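Local coordinates for putative oxidoreductase molybdopterin-binding subunit (Sulfolobus tokodaii, PDB 4ZOH), which binds a molybdenum-bearing pterin cytosine dinucleotide and is probably the catalytic subunit of a xanthine dehydrogenase/aldehyde oxidase-type enzyme that hydroxylates or oxidises its substrate, at residues A35-K40 / A81-K86; E112-D117 / Y319-N324; V264-D269 / D352-D357; Q186-L191 / G470-I475. One frame throughout, in Å; residues are numbered along the deposited sequence.

Contact 1. Residues A35-K40 / A81-K86; sequences AFVRSK and AIVIAK
F36 and I82 stand side by side, pointing the same way from neighbouring antiparallel strands of the a/b hammerhead region, 32-38 and 79-85, part of a larger mixed sheet. They form a non-hydrogen-bonded pair. I82 turns both branches to the aromatic ring: CG2 lies over one face, offset toward the rim, 4.2 Å from the F36 ring centroid, while I82 CG1 touches F36 CE1 at 3.4 Å. CG of F36 sits anti to its own carbonyl carbon (chi1 -63°), which lays the ring alongside the isoleucine; W241 meets it edge-to-face and helix 223-235 covers this side. Cut back to alanine, F36 would probably leave I82 CG2 without its ring face and W241 without the ring it meets edge-to-face. A35, V37, A81 and V83 point to the other face, where helix 88-95 covers A35, V37 and V83. There V37 CB rests against A81 CB at 3.6 Å, and the V37 and V83 side chains cross at about a right angle. A35 and V83 exchange two backbone bonds, whereas the V37-A81 pair is less even: V37 N reaches A81 O at 2.8 Å, and the return bond from A81 N to V37 O is weak at 3.4 Å.

Contact 2. Residues E112-D117 / Y319-N324; sequences EKALED and YAVHTN
L115 holds CG between its backbone N and carbonyl carbon (chi1 67°), and from there its CD2 branch reaches the Y319 ring. Y319 has CG anti to its carbonyl carbon (chi1 -69°), and a second torsion near a right angle turns one ring face to the leucine methyl. The two side chains cross at about a right angle. L115 CD2 sits above that face, offset toward the rim, 4.2 Å from the Y319 ring centroid and 19° off the ring normal, a CH-pi contact. V321, two residues on and on the same side of the strand, packs against the turn: its CG1 touches A114 CB at 3.7 Å, and also meets L115 CB at 4.0 Å. A short helix and its following turn thus pack over one face of a beta sheet, on the side chains of Y319 and V321. Helix 111-114 runs into a type I beta turn from A114 to D117, with D117 N bonded to A114 O, and this turn lies against the end of strand 313-321, which in the five-stranded mixed sheet runs between strands 129-138 and 272-282. I280 and I129 from those two neighbours also touch L115, extending the apolar patch on both flanking strands. Past the strand the contact narrows to A114: its CB comes within 3.3 Å of H322 O and 4.1 Å of T323 CG2. The polar ends of these loop residues are used away from the turn, H322 ND1 bonding to G284 O and T323 OG1 to N282 OD1. E112 forms salt bridges to K259 and K261, placing the helix on strand 254-266 as well.

Contact 3. Residues V264-D269 / D352-D357; sequences VAVKKD and DELGID
V266 and L354 meet tip to tip where strand 254-266 of the five-stranded mixed sheet and helix 336-353 both run out, a helix packed on a sheet within the molybdopterin cofactor-binding region. The apolar part of the contact is small. V266 CG2 lies 4.1 Å from L354 CD1; that valine branch stands between the backbone N and the carbonyl carbon, whereas CG of L354 is anti to its carbonyl carbon (chi1 -50°), which aims the leucine end at the strand. L149 of the neighbouring strand 149-161 touches both residues, and V350, one helical turn earlier, also packs on V266, so the pair continues the interface between helix and sheet out to its rim.

The second kind of contact sets a methyl against backbone oxygens. L354 CD1 rests against two successive carbonyl oxygens where the chain leaves the strand, and these are van der Waals touches without a donor. I356 takes a lesser share, its CD1 4.4 Å from K268 O. The lysine side chains of K267 and K268 take little part in the meeting with the helix end, K267 pointing away from it.

Polar bonds to neighbouring residues hold both loops, and helix 358-365 links them: its K364 NZ bonds to D269 O, and D357 is its N-cap, OD2 accepting from E360 N. K268 N bonds to D148 OD2, and D357 OD1 to Y396 OH. At the centre of the contact, L354 CD1 lies 3.4 Å from K267 O and 3.5 Å from K268 O.

Contact 4. Residues Q186-L191 / G470-I475; sequences QSAHYL and GDTEII
The start of helix 188-199 and the loop that follows strand 465-468 meet at a buried junction between the two molybdopterin cofactor-binding ranges, with the H189 side chain about 13 Å from the bound pterin cytosine dinucleotide. H189 carries most of it. Its CG lies anti to the carbonyl carbon (chi1 -45°), and this swings the imidazole from the helix toward the loop. There H189 CE1 comes 3.3 Å from I475 CG2, the two side chains crossing at about a right angle, while H189 and T472 slide past each other in opposite directions with H189 ND1 3.8 Å from T472 CG2. At the ring edge and in its plane, H189 NE2 meets a water at 2.8 Å; the same water accepts from G470 N at 2.9 Å and so ties helix to loop. Were H189 replaced by alanine, the water would probably lose its link to the helix and a gap would open beside I475 CG2. One residue back, A188 CB packs on G470 O at 3.7 Å. Each partner has its own local motif: S187 is the N-cap of the helix, its OG accepting from Y190 N, and D471 makes an Asx turn, OD1 taking E473 N at 2.8 Å from above the carboxylate plane, within a type I turn from D471 to I474. D471 OD2 forms a salt bridge with R205, and T472 OG1 bonds to V206 N, so strand 204-207 holds the loop too. On its outer side the turn reaches the second subunit, where E473 OE1 pairs with R468 of that other copy and I474 packs on its I474.

Contacts 1, 2 and 4 are buried, whereas contact 3 lies at the surface, about 56 Å from contact 1 between centres and on the opposite side of the chain's centre. Contact 1 is the sole strand pairing, joined by backbone bonds; the others bring a helix end or turn against a strand end or loop, through apolar touches and, in contact 4, a water bridge. Contacts 2 and 3 both reach the same five-stranded sheet, through strands 313-321 and 254-266. Contacts 1 and 4 involve the seven-stranded sheet: contact 1 lies within it, and strand 204-207 at its edge binds the loop of contact 4, which alone reaches the second copy of this protein.

Contact 1. Residues A35-K40 / A81-K86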
# COMPACT_ATOMS: atom_id res chain seq x y z
N ALA A 35 4.56 -4.88 19.39
CA ALA A 35 4.89 -4.00 20.51
C ALA A 35 6.07 -4.60 21.27
O ALA A 35 6.24 -5.84 21.27
CB ALA A 35 3.65 -3.80 21.40
N PHE A 36 6.87 -3.74 21.92
CA PHE A 36 7.97 -4.19 22.73
C PHE A 36 7.68 -4.11 24.22
O PHE A 36 7.11 -3.12 24.69
CB PHE A 36 9.26 -3.45 22.37
CG PHE A 36 9.70 -3.69 20.97
CD1 PHE A 36 10.82 -4.52 20.71
CD2 PHE A 36 8.99 -3.11 19.88
CE1 PHE A 36 11.25 -4.78 19.42
CE2 PHE A 36 9.44 -3.37 18.57
CZ PHE A 36 10.54 -4.20 18.33
N VAL A 37 8.02 -5.18 24.95
CA VAL A 37 8.08 -5.18 26.43
C VAL A 37 9.40 -4.50 26.77
O VAL A 37 10.43 -4.77 26.12
CB VAL A 37 8.06 -6.63 27.04
CG1 VAL A 37 8.04 -6.60 28.59
CG2 VAL A 37 6.85 -7.42 26.52
N ARG A 38 9.35 -3.58 27.72
CA ARG A 38 10.57 -2.79 28.11
C ARG A 38 10.97 -2.97 29.58
O ARG A 38 10.09 -3.29 30.42
CB ARG A 38 10.31 -1.29 27.85
CG ARG A 38 10.26 -1.00 26.34
CD ARG A 38 9.64 0.39 26.09
NE ARG A 38 9.32 0.56 24.69
CZ ARG A 38 10.16 0.78 23.71
NH1 ARG A 38 11.45 0.92 23.91
NH2 ARG A 38 9.68 0.93 22.46
N SER A 39 12.27 -2.82 29.87
CA SER A 39 12.77 -2.99 31.25
C SER A 39 12.06 -2.01 32.18
O SER A 39 11.96 -0.78 31.87
CB SER A 39 14.26 -2.81 31.35
OG SER A 39 14.66 -3.13 32.68
N LYS A 40 11.54 -2.54 33.28
CA LYS A 40 11.09 -1.63 34.34
C LYS A 40 12.22 -1.30 35.32
O LYS A 40 12.03 -0.52 36.23
CB LYS A 40 9.85 -2.13 35.04
CG LYS A 40 10.14 -3.37 35.85
CD LYS A 40 9.21 -3.44 37.06
CE LYS A 40 8.28 -4.62 37.01
NZ LYS A 40 7.11 -4.44 37.93
N ALA A 81 11.61 -7.86 25.27
CA ALA A 81 10.75 -8.86 24.63
C ALA A 81 9.93 -8.18 23.53
O ALA A 81 9.73 -6.93 23.58
CB ALA A 81 9.80 -9.46 25.67
N ILE A 82 9.42 -8.98 22.58
CA ILE A 82 8.62 -8.47 21.44
C ILE A 82 7.34 -9.28 21.36
O ILE A 82 7.42 -10.52 21.34
CB ILE A 82 9.33 -8.58 20.08
CG1 ILE A 82 10.77 -8.12 20.11
CG2 ILE A 82 8.52 -7.82 19.03
CD1 ILE A 82 11.79 -9.22 20.18
N VAL A 83 6.17 -8.63 21.38
CA VAL A 83 4.96 -9.34 21.19
C VAL A 83 4.42 -9.03 19.80
O VAL A 83 4.64 -7.89 19.27
CB VAL A 83 3.92 -9.11 22.27
CG1 VAL A 83 4.53 -9.33 23.70
CG2 VAL A 83 3.22 -7.77 22.17
N ILE A 84 3.69 -10.02 19.23
CA ILE A 84 3.00 -9.88 17.92
C ILE A 84 1.51 -10.23 18.02
O ILE A 84 1.13 -11.24 18.64
CB ILE A 84 3.70 -10.69 16.82
CG1 ILE A 84 5.22 -10.49 16.96
CG2 ILE A 84 3.13 -10.33 15.42
CD1 ILE A 84 6.08 -10.56 15.73
N ALA A 85 0.65 -9.36 17.52
CA ALA A 85 -0.78 -9.68 17.57
C ALA A 85 -1.51 -9.14 16.31
O ALA A 85 -0.91 -8.48 15.45
CB ALA A 85 -1.42 -9.15 18.86
N LYS A 86 -2.79 -9.43 16.25
CA LYS A 86 -3.63 -9.10 15.12
C LYS A 86 -3.76 -7.62 14.94
O LYS A 86 -3.92 -7.20 13.81
CB LYS A 86 -5.01 -9.72 15.36
CG LYS A 86 -6.19 -9.24 14.52
CD LYS A 86 -7.52 -9.38 15.28
CE LYS A 86 -8.66 -9.77 14.35
NZ LYS A 86 -9.64 -10.73 14.96

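Contact 2. Residues E112-D117 / Y319-N324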
# COMPACT_ATOMS: atom_id res chain seq x y z
N GLU A 112 29.43 11.36 36.66
CA GLU A 112 30.53 11.67 37.54
C GLU A 112 30.84 10.56 38.52
O GLU A 112 32.01 10.28 38.71
CB GLU A 112 30.23 12.94 38.32
CG GLU A 112 30.95 14.12 37.72
CD GLU A 112 30.95 15.29 38.67
OE1 GLU A 112 32.03 15.68 39.12
OE2 GLU A 112 29.83 15.76 39.00
N LYS A 113 29.82 9.98 39.16
CA LYS A 113 29.95 8.70 39.85
C LYS A 113 30.44 7.61 38.91
O LYS A 113 31.38 6.91 39.23
CB LYS A 113 28.62 8.24 40.43
CG LYS A 113 28.32 8.63 41.85
CD LYS A 113 27.99 10.11 41.97
CE LYS A 113 27.71 10.55 43.42
NZ LYS A 113 26.28 10.37 43.85
N ALA A 114 29.85 7.53 37.71
CA ALA A 114 30.01 6.36 36.84
C ALA A 114 31.44 6.23 36.39
O ALA A 114 31.96 5.08 36.20
CB ALA A 114 29.08 6.45 35.61
N LEU A 115 32.06 7.36 36.13
CA LEU A 115 33.44 7.37 35.64
C LEU A 115 34.47 6.83 36.69
O LEU A 115 35.59 6.54 36.32
CB LEU A 115 33.88 8.73 35.08
CG LEU A 115 34.07 10.00 35.92
CD1 LEU A 115 35.48 10.11 36.53
CD2 LEU A 115 33.84 11.23 35.05
N GLU A 116 34.07 6.67 37.95
CA GLU A 116 34.93 6.01 38.93
C GLU A 116 34.94 4.48 38.76
O GLU A 116 35.62 3.78 39.49
CB GLU A 116 34.46 6.32 40.35
CG GLU A 116 34.66 7.75 40.87
CD GLU A 116 33.88 7.94 42.16
OE1 GLU A 116 33.23 6.98 42.64
OE2 GLU A 116 33.87 9.06 42.70
N ASP A 117 34.16 3.93 37.83
CA ASP A 117 34.13 2.47 37.59
C ASP A 117 33.86 1.62 38.81
O ASP A 117 34.08 0.44 38.77
CB ASP A 117 35.37 2.04 36.81
CG ASP A 117 35.27 2.46 35.37
OD1 ASP A 117 34.13 2.53 34.88
OD2 ASP A 117 36.26 2.75 34.68
N TYR A 319 35.29 13.81 29.01
CA TYR A 319 34.72 12.49 29.26
C TYR A 319 33.34 12.25 28.59
O TYR A 319 32.45 13.11 28.67
CB TYR A 319 34.49 12.30 30.75
CG TYR A 319 35.74 12.19 31.56
CD1 TYR A 319 36.40 13.37 32.00
CD2 TYR A 319 36.28 10.92 31.91
CE1 TYR A 319 37.56 13.30 32.74
CE2 TYR A 319 37.46 10.84 32.69
CZ TYR A 319 38.08 12.03 33.08
OH TYR A 319 39.20 12.07 33.83
N ALA A 320 33.17 11.07 27.95
CA ALA A 320 31.87 10.57 27.57
C ALA A 320 31.69 9.26 28.34
O ALA A 320 32.39 8.27 28.10
CB ALA A 320 31.77 10.40 26.04
N VAL A 321 30.71 9.23 29.21
CA VAL A 321 30.55 8.19 30.16
C VAL A 321 29.20 7.54 30.04
O VAL A 321 28.25 8.28 29.96
CB VAL A 321 30.60 8.78 31.60
CG1 VAL A 321 30.96 7.68 32.62
CG2 VAL A 321 31.67 9.84 31.69
N HIS A 322 29.10 6.19 30.16
CA HIS A 322 27.79 5.48 30.28
C HIS A 322 27.13 5.65 31.61
O HIS A 322 27.83 5.81 32.62
CB HIS A 322 27.99 3.96 30.07
CG HIS A 322 28.53 3.63 28.73
ND1 HIS A 322 27.80 3.86 27.58
CD2 HIS A 322 29.73 3.16 28.33
CE1 HIS A 322 28.52 3.49 26.53
NE2 HIS A 322 29.69 3.05 26.95
N THR A 323 25.81 5.60 31.64
CA THR A 323 25.08 5.50 32.88
C THR A 323 23.89 4.59 32.54
O THR A 323 23.59 4.38 31.37
CB THR A 323 24.58 6.92 33.45
OG1 THR A 323 23.68 7.55 32.51
CG2 THR A 323 25.75 7.87 33.73
N ASN A 324 23.15 4.12 33.55
CA ASN A 324 21.98 3.25 33.36
C ASN A 324 20.72 3.95 32.92
O ASN A 324 19.68 3.81 33.60
CB ASN A 324 21.73 2.38 34.60
CG ASN A 324 22.83 1.35 34.80
OD1 ASN A 324 23.70 1.54 35.65
ND2 ASN A 324 22.83 0.28 33.97

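Contact 3. Residues V264-D269 / D352-D357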
# COMPACT_ATOMS: atom_id res chain seq x y z
N VAL A 264 38.07 30.35 34.10
CA VAL A 264 38.41 31.22 32.96
C VAL A 264 39.45 32.23 33.45
O VAL A 264 39.38 32.74 34.58
CB VAL A 264 37.11 31.87 32.29
CG1 VAL A 264 36.31 32.68 33.29
CG2 VAL A 264 37.42 32.70 31.08
N ALA A 265 40.39 32.51 32.56
CA ALA A 265 41.41 33.47 32.79
C ALA A 265 41.15 34.75 32.00
O ALA A 265 41.14 34.79 30.74
CB ALA A 265 42.78 32.89 32.43
N VAL A 266 41.00 35.83 32.77
CA VAL A 266 40.72 37.13 32.17
C VAL A 266 41.66 38.24 32.61
O VAL A 266 42.17 38.23 33.76
CB VAL A 266 39.26 37.56 32.48
CG1 VAL A 266 38.28 36.49 31.95
CG2 VAL A 266 39.04 37.85 33.97
N LYS A 267 41.86 39.20 31.69
CA LYS A 267 42.25 40.57 32.10
C LYS A 267 41.07 41.44 32.57
O LYS A 267 39.90 41.30 32.12
CB LYS A 267 43.12 41.22 31.04
CG LYS A 267 44.58 40.93 31.40
CD LYS A 267 45.53 40.97 30.20
CE LYS A 267 46.98 41.17 30.67
NZ LYS A 267 47.78 41.71 29.53
N LYS A 268 41.36 42.31 33.54
CA LYS A 268 40.35 43.22 34.13
C LYS A 268 39.60 44.09 33.09
O LYS A 268 38.48 44.50 33.35
CB LYS A 268 40.99 44.15 35.18
CG LYS A 268 41.48 43.45 36.42
CD LYS A 268 40.52 43.64 37.57
CE LYS A 268 41.34 43.70 38.84
NZ LYS A 268 40.66 42.85 39.84
N ASP A 269 40.20 44.34 31.93
CA ASP A 269 39.51 45.03 30.88
C ASP A 269 38.53 44.13 30.07
O ASP A 269 38.09 44.52 28.99
CB ASP A 269 40.52 45.73 29.97
CG ASP A 269 41.20 44.80 28.98
OD1 ASP A 269 41.09 43.57 29.16
OD2 ASP A 269 41.84 45.32 28.00
N ASP A 352 29.64 40.25 33.84
CA ASP A 352 29.03 40.51 35.10
C ASP A 352 29.96 40.63 36.30
O ASP A 352 29.65 41.35 37.27
CB ASP A 352 27.99 39.44 35.41
CG ASP A 352 26.66 39.65 34.64
OD1 ASP A 352 26.58 40.64 33.87
OD2 ASP A 352 25.69 38.87 34.85
N GLU A 353 31.06 39.86 36.28
CA GLU A 353 32.02 39.92 37.38
C GLU A 353 32.89 41.19 37.23
O GLU A 353 33.18 41.83 38.19
CB GLU A 353 32.85 38.64 37.46
CG GLU A 353 33.54 38.43 38.79
CD GLU A 353 32.57 38.13 39.90
OE1 GLU A 353 31.43 37.75 39.57
OE2 GLU A 353 32.93 38.30 41.11
N LEU A 354 33.26 41.58 36.01
CA LEU A 354 34.04 42.76 35.80
C LEU A 354 33.26 44.06 35.52
O LEU A 354 33.88 45.02 35.08
CB LEU A 354 35.01 42.51 34.65
CG LEU A 354 35.88 41.22 34.67
CD1 LEU A 354 36.87 41.36 33.55
CD2 LEU A 354 36.59 40.99 36.01
N GLY A 355 31.93 44.10 35.74
CA GLY A 355 31.07 45.25 35.32
C GLY A 355 31.30 45.72 33.88
O GLY A 355 31.28 46.92 33.60
N ILE A 356 31.57 44.79 32.96
CA ILE A 356 31.65 45.17 31.54
C ILE A 356 30.26 44.91 30.93
O ILE A 356 29.49 44.02 31.36
CB ILE A 356 32.78 44.44 30.75
CG1 ILE A 356 34.15 44.49 31.48
CG2 ILE A 356 32.95 44.97 29.31
CD1 ILE A 356 34.57 45.86 31.98
N ASP A 357 29.95 45.72 29.92
CA ASP A 357 28.77 45.55 29.12
C ASP A 357 28.82 44.25 28.30
O ASP A 357 29.85 43.98 27.60
CB ASP A 357 28.67 46.70 28.13
CG ASP A 357 27.40 46.63 27.35
OD1 ASP A 357 26.34 46.78 27.97
OD2 ASP A 357 27.48 46.40 26.14

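Contact 4. Residues Q186-L191 / G470-I475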
# COMPACT_ATOMS: atom_id res chain seq x y z
N GLN A 186 15.44 9.40 9.32
CA GLN A 186 16.04 10.62 8.68
C GLN A 186 16.73 10.36 7.34
O GLN A 186 17.14 11.28 6.63
CB GLN A 186 16.96 11.38 9.64
CG GLN A 186 16.19 11.91 10.83
CD GLN A 186 17.02 12.76 11.77
OE1 GLN A 186 16.83 12.70 12.99
NE2 GLN A 186 17.95 13.51 11.23
N SER A 187 16.82 9.08 6.94
CA SER A 187 17.46 8.76 5.68
C SER A 187 17.13 7.33 5.32
O SER A 187 17.57 6.43 6.03
CB SER A 187 19.01 8.85 5.80
OG SER A 187 19.63 8.50 4.56
N ALA A 188 16.49 7.12 4.18
CA ALA A 188 16.22 5.74 3.72
C ALA A 188 17.57 4.96 3.42
O ALA A 188 17.71 3.83 3.77
CB ALA A 188 15.30 5.72 2.52
N HIS A 189 18.55 5.64 2.83
CA HIS A 189 19.74 4.99 2.31
C HIS A 189 20.65 4.57 3.44
O HIS A 189 21.20 3.46 3.38
CB HIS A 189 20.43 5.91 1.31
CG HIS A 189 19.46 6.54 0.34
ND1 HIS A 189 19.00 5.88 -0.78
CD2 HIS A 189 18.88 7.77 0.32
CE1 HIS A 189 18.17 6.68 -1.45
NE2 HIS A 189 18.08 7.83 -0.81
N TYR A 190 20.73 5.40 4.49
CA TYR A 190 21.50 5.08 5.69
C TYR A 190 20.87 3.97 6.54
O TYR A 190 21.54 3.03 6.95
CB TYR A 190 21.77 6.34 6.53
CG TYR A 190 22.59 6.09 7.76
CD1 TYR A 190 23.89 5.55 7.68
CD2 TYR A 190 22.08 6.43 9.00
CE1 TYR A 190 24.64 5.32 8.84
CE2 TYR A 190 22.80 6.22 10.17
CZ TYR A 190 24.08 5.68 10.07
OH TYR A 190 24.73 5.48 11.25
N LEU A 191 19.55 4.04 6.74
CA LEU A 191 18.83 2.93 7.35
C LEU A 191 19.03 1.63 6.51
O LEU A 191 19.24 0.57 7.06
CB LEU A 191 17.36 3.27 7.62
CG LEU A 191 16.49 2.13 8.14
CD1 LEU A 191 17.08 1.81 9.55
CD2 LEU A 191 15.06 2.62 8.32
N GLY A 470 13.69 9.49 -0.74
CA GLY A 470 13.25 8.61 0.33
C GLY A 470 12.84 7.20 -0.10
O GLY A 470 12.23 6.50 0.67
N ASP A 471 13.23 6.79 -1.30
CA ASP A 471 13.08 5.41 -1.75
C ASP A 471 14.42 4.96 -2.32
O ASP A 471 14.94 5.58 -3.24
CB ASP A 471 11.98 5.25 -2.80
CG ASP A 471 11.70 3.80 -3.21
OD1 ASP A 471 12.45 2.83 -2.91
OD2 ASP A 471 10.69 3.60 -3.89
N THR A 472 14.98 3.89 -1.75
CA THR A 472 16.31 3.39 -2.18
C THR A 472 16.23 2.89 -3.60
O THR A 472 17.29 2.66 -4.27
CB THR A 472 16.86 2.30 -1.22
OG1 THR A 472 15.95 1.20 -1.24
CG2 THR A 472 16.97 2.80 0.21
N GLU A 473 15.01 2.75 -4.14
CA GLU A 473 14.92 2.29 -5.56
C GLU A 473 14.82 3.36 -6.65
O GLU A 473 14.87 3.05 -7.88
CB GLU A 473 13.76 1.35 -5.73
CG GLU A 473 14.08 -0.06 -5.22
CD GLU A 473 13.22 -1.16 -5.82
OE1 GLU A 473 12.65 -0.97 -6.94
OE2 GLU A 473 13.16 -2.24 -5.16
N ILE A 474 14.65 4.62 -6.25
CA ILE A 474 14.45 5.67 -7.26
C ILE A 474 15.75 6.51 -7.44
O ILE A 474 15.78 7.46 -8.23
CB ILE A 474 13.26 6.59 -6.94
CG1 ILE A 474 13.54 7.37 -5.67
CG2 ILE A 474 11.95 5.80 -6.85
CD1 ILE A 474 12.44 8.32 -5.25
N ILE A 475 16.78 6.22 -6.63
CA ILE A 475 18.08 6.90 -6.75
C ILE A 475 19.21 5.95 -6.34
O ILE A 475 19.02 5.06 -5.46
CB ILE A 475 18.11 8.25 -5.98
CG1 ILE A 475 19.33 9.15 -6.40
CG2 ILE A 475 17.96 8.08 -4.48
CD1 ILE A 475 19.34 10.55 -5.81
O HOH W 1 16.54 10.20 -0.94